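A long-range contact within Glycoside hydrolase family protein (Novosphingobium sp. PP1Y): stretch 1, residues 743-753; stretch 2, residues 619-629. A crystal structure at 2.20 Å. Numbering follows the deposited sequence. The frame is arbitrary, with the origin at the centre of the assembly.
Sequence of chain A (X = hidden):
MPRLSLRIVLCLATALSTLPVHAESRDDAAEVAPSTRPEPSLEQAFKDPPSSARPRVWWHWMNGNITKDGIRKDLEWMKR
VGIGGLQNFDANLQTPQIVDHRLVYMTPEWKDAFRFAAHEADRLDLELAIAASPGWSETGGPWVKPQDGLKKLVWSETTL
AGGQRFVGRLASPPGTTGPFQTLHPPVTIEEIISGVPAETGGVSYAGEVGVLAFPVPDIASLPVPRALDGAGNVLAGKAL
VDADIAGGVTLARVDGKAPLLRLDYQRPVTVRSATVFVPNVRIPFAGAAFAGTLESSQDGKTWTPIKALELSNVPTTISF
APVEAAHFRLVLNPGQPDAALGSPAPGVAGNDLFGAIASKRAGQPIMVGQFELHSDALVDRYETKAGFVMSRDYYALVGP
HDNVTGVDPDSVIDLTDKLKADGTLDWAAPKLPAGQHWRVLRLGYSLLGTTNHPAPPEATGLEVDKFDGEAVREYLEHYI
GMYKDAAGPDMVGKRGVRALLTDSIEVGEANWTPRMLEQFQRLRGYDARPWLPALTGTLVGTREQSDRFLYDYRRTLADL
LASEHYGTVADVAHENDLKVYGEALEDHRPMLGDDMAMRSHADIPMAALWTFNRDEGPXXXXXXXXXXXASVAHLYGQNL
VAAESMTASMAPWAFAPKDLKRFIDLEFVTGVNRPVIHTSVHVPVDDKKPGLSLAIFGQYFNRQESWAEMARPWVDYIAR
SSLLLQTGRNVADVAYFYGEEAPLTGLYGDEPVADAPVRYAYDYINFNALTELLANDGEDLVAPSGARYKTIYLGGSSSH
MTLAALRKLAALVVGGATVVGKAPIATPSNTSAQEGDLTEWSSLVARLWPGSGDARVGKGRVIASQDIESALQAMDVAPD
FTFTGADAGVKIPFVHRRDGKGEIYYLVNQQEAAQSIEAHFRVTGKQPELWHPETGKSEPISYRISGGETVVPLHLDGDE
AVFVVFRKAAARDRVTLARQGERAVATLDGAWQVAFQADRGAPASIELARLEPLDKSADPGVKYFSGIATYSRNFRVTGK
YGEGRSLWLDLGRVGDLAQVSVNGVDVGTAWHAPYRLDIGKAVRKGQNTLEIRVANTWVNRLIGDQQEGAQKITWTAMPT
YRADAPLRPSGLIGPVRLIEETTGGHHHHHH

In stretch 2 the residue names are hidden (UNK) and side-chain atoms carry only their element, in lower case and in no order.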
# COMPACT_ATOMS: atom_id res chain seq x y z
N PRO A 743 0.39 10.20 5.95
CA PRO A 743 0.84 8.83 6.16
C PRO A 743 2.10 8.56 5.33
O PRO A 743 2.55 9.38 4.55
CB PRO A 743 -0.35 7.99 5.68
CG PRO A 743 -0.96 8.84 4.60
CD PRO A 743 -0.82 10.26 5.10
N LEU A 744 2.65 7.36 5.51
CA LEU A 744 3.90 7.01 4.84
C LEU A 744 3.71 6.91 3.32
O LEU A 744 4.54 7.41 2.55
CB LEU A 744 4.45 5.71 5.41
CG LEU A 744 4.95 5.82 6.85
CD1 LEU A 744 5.09 4.44 7.47
CD2 LEU A 744 6.30 6.53 6.89
N THR A 745 2.60 6.29 2.88
CA THR A 745 2.33 6.27 1.44
C THR A 745 2.00 7.65 0.91
O THR A 745 2.01 7.86 -0.30
CB THR A 745 1.16 5.32 1.11
OG1 THR A 745 0.04 5.63 1.95
CG2 THR A 745 1.58 3.86 1.33
N GLY A 746 1.69 8.60 1.80
CA GLY A 746 1.49 9.98 1.41
C GLY A 746 2.81 10.72 1.35
O GLY A 746 3.15 11.31 0.33
N LEU A 747 3.58 10.68 2.45
CA LEU A 747 4.86 11.38 2.48
C LEU A 747 5.76 10.90 1.36
O LEU A 747 6.45 11.70 0.71
CB LEU A 747 5.55 11.16 3.82
CG LEU A 747 5.01 11.82 5.11
CD1 LEU A 747 5.73 11.23 6.33
CD2 LEU A 747 5.19 13.35 5.06
N TYR A 748 5.76 9.60 1.10
CA TYR A 748 6.73 8.96 0.23
C TYR A 748 6.04 8.23 -0.92
O TYR A 748 6.59 7.28 -1.48
CB TYR A 748 7.63 8.03 1.05
CG TYR A 748 8.20 8.75 2.26
CD1 TYR A 748 8.95 9.92 2.10
CD2 TYR A 748 7.95 8.30 3.55
CE1 TYR A 748 9.46 10.60 3.19
CE2 TYR A 748 8.47 8.97 4.66
CZ TYR A 748 9.21 10.12 4.47
OH TYR A 748 9.71 10.81 5.56
N GLY A 749 4.84 8.69 -1.28
CA GLY A 749 4.09 8.11 -2.38
C GLY A 749 4.72 8.35 -3.73
O GLY A 749 4.57 7.52 -4.63
N ASP A 750 5.44 9.46 -3.88
CA ASP A 750 6.10 9.81 -5.13
C ASP A 750 7.61 9.83 -4.99
O ASP A 750 8.32 9.24 -5.82
CB ASP A 750 5.60 11.17 -5.61
CG ASP A 750 4.12 11.17 -5.90
OD1 ASP A 750 3.66 10.33 -6.71
OD2 ASP A 750 3.40 11.99 -5.32
N GLU A 751 8.13 10.49 -3.96
CA GLU A 751 9.55 10.56 -3.72
C GLU A 751 9.90 9.70 -2.52
O GLU A 751 9.27 9.84 -1.46
CB GLU A 751 9.97 12.01 -3.47
CG GLU A 751 9.69 12.90 -4.67
CD GLU A 751 10.15 14.33 -4.46
OE1 GLU A 751 10.33 14.74 -3.29
OE2 GLU A 751 10.32 15.05 -5.47
N PRO A 752 10.88 8.80 -2.64
CA PRO A 752 11.24 7.98 -1.49
C PRO A 752 11.85 8.82 -0.38
O PRO A 752 12.31 9.95 -0.59
CB PRO A 752 12.26 7.00 -2.06
CG PRO A 752 12.87 7.75 -3.21
CD PRO A 752 11.74 8.56 -3.80
N VAL A 753 11.84 8.27 0.82
CA VAL A 753 12.43 8.96 1.96
C VAL A 753 13.90 9.25 1.63
O VAL A 753 14.67 8.35 1.29
CB VAL A 753 12.23 8.14 3.26
CG1 VAL A 753 13.00 6.78 3.22
CG2 VAL A 753 12.59 8.96 4.49
N UNK A 619 6.98 1.17 -7.99
CA UNK A 619 6.14 2.27 -7.54
C UNK A 619 6.54 2.65 -6.13
O UNK A 619 6.46 1.83 -5.21
c UNK A 619 2.79 0.98 -9.00
c UNK A 619 4.19 1.59 -9.03
n UNK A 619 1.84 1.81 -8.24
c UNK A 619 4.67 1.85 -7.59
n UNK A 619 -0.06 2.16 -7.00
n UNK A 619 0.48 0.04 -7.72
c UNK A 619 0.75 1.34 -7.66
N UNK A 620 6.98 3.90 -5.96
CA UNK A 620 7.50 4.35 -4.67
C UNK A 620 6.48 4.16 -3.55
O UNK A 620 6.84 3.78 -2.44
n UNK A 620 10.94 4.53 -6.29
c UNK A 620 9.12 6.01 -5.72
c UNK A 620 7.94 5.81 -4.76
c UNK A 620 10.33 5.19 -5.33
o UNK A 620 10.70 5.14 -4.16
N UNK A 621 5.19 4.39 -3.84
CA UNK A 621 4.20 4.27 -2.77
C UNK A 621 4.19 2.86 -2.18
O UNK A 621 3.86 2.68 -1.00
c UNK A 621 2.81 4.65 -3.30
o UNK A 621 1.88 4.69 -2.21
c UNK A 621 2.32 3.68 -4.38
N UNK A 622 4.57 1.86 -2.98
CA UNK A 622 4.57 0.48 -2.52
C UNK A 622 5.80 0.16 -1.69
O UNK A 622 5.76 -0.75 -0.86
c UNK A 622 3.19 -0.27 -4.56
c UNK A 622 4.47 -0.46 -3.73
c UNK A 622 3.04 -1.33 -5.63
c UNK A 622 1.99 -0.30 -3.64
N UNK A 623 6.90 0.88 -1.91
CA UNK A 623 8.06 0.79 -1.01
C UNK A 623 7.68 1.31 0.37
O UNK A 623 7.87 0.64 1.39
c UNK A 623 10.42 1.54 -0.61
c UNK A 623 9.96 -0.44 -3.10
c UNK A 623 9.65 1.04 -3.00
c UNK A 623 9.26 1.55 -1.59
N UNK A 624 7.11 2.52 0.41
CA UNK A 624 6.61 3.08 1.67
C UNK A 624 5.57 2.17 2.32
O UNK A 624 5.60 1.95 3.53
c UNK A 624 6.03 4.47 1.44
N UNK A 625 4.67 1.61 1.50
CA UNK A 625 3.63 0.72 2.02
C UNK A 625 4.25 -0.47 2.76
O UNK A 625 3.84 -0.80 3.88
c UNK A 625 1.55 -0.57 1.32
c UNK A 625 2.75 0.24 0.86
o UNK A 625 1.13 -1.48 0.56
o UNK A 625 1.04 -0.32 2.44
N UNK A 626 5.25 -1.10 2.15
CA UNK A 626 5.91 -2.25 2.74
C UNK A 626 6.77 -1.87 3.95
O UNK A 626 6.86 -2.61 4.92
c UNK A 626 6.06 -3.80 0.67
se UNK A 626 7.40 -4.66 -0.54
c UNK A 626 6.80 -2.96 1.71
c UNK A 626 8.01 -3.10 -1.53
N UNK A 627 7.44 -0.73 3.85
CA UNK A 627 8.30 -0.31 4.96
C UNK A 627 7.44 0.04 6.17
O UNK A 627 7.78 -0.31 7.30
c UNK A 627 11.32 0.01 5.59
c UNK A 627 10.34 1.16 5.50
c UNK A 627 12.53 0.36 6.52
c UNK A 627 9.18 0.87 4.53
n UNK A 627 13.44 -0.81 6.67
N UNK A 628 6.29 0.67 5.93
CA UNK A 628 5.35 0.91 7.02
C UNK A 628 4.87 -0.38 7.63
O UNK A 628 4.83 -0.53 8.85
N UNK A 629 4.48 -1.34 6.80
CA UNK A 629 3.98 -2.59 7.34
C UNK A 629 5.07 -3.33 8.11
O UNK A 629 4.81 -3.91 9.17
c UNK A 629 3.42 -3.48 6.22
O HOH W 1 8.70 5.66 -1.40
O HOH W 2 4.19 5.48 -6.48

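Position 619 carries three carbons, a nitrogen, and then a carbon bearing two more nitrogens: a guanidinium, hence Arg 619. It makes no contact with stretch 1, so its long chain is unhindered there; its backbone O accepts a hydrogen bond from the N of position 622 at 2.9 Å.

At 620 there are three side-chain carbons, the third holding one oxygen and one nitrogen. This terminal amide identifies Gln 620. Its CB points toward stretch 1, and its flexible chain lies along the loop: CG is 3.3 Å from Asp 750 O, and OE1 is 3.2 Å from Pro 752 CB.

Position 621 has a CB bearing one oxygen and one carbon, which makes it Thr 621. The short, branched side chain fits beside the backbone of Gly 749, with the two CA atoms 3.9 Å apart; Thr 621 OG1 packs 3.5 Å from Thr 745 CB and finds its hydrogen bond elsewhere in the structure.

Four carbons forked at the second mark 622 as Leu 622, buried and apolar, whose CB points away from stretch 1. At 623 the four carbons fork at the first, one arm two carbons long: Ile 623, whose CB points sideways and whose end leads away, leaving room for its bulk.

Position 624 has a single carbon, so it is Ala 624. Ala 624 CB points toward stretch 1 and lies 3.5 Å from Leu 744 O, 3.9 Å from Tyr 748 CB and 4.4 Å from Leu 744 CB, small enough to let the backbones approach.

At 625, two carbons, the second with two oxygens, give Asp 625. Its CB lies 3.8 Å from Thr 745 CG2, while both carboxylate oxygens are satisfied elsewhere. Two carbons, selenium and a carbon at 626 make selenomethionine, Met 626, apolar, buried and out of reach. Four carbons in a row ending in nitrogen make 627 Lys 627; its CB points toward stretch 1, but its end leads away and NZ is hydrogen-bonded elsewhere.

Position 628 has no side-chain atoms and is Gly 628. Its CA lies 3.6 Å from Leu 744 CD1, and a CB here would be only 3.0 Å from that methyl. One carbon at 629 gives Ala 629, small, buried and beyond contact.

The contact thus joins close packing to water, with no direct hydrogen bond between the stretches. Water 1 sits between two carbonyls, its O 2.8 Å from Gln 620 O and 2.7 Å from Tyr 748 O, placed to donate to either, though acceptors elsewhere compete. Water 2 O accepts from Thr 621 N (3.0 Å) and donates to Gly 749 O (2.8 Å), joining a pair whose direct angle is poor.

Stretch 2 (619-629) RQTLIADMKGA
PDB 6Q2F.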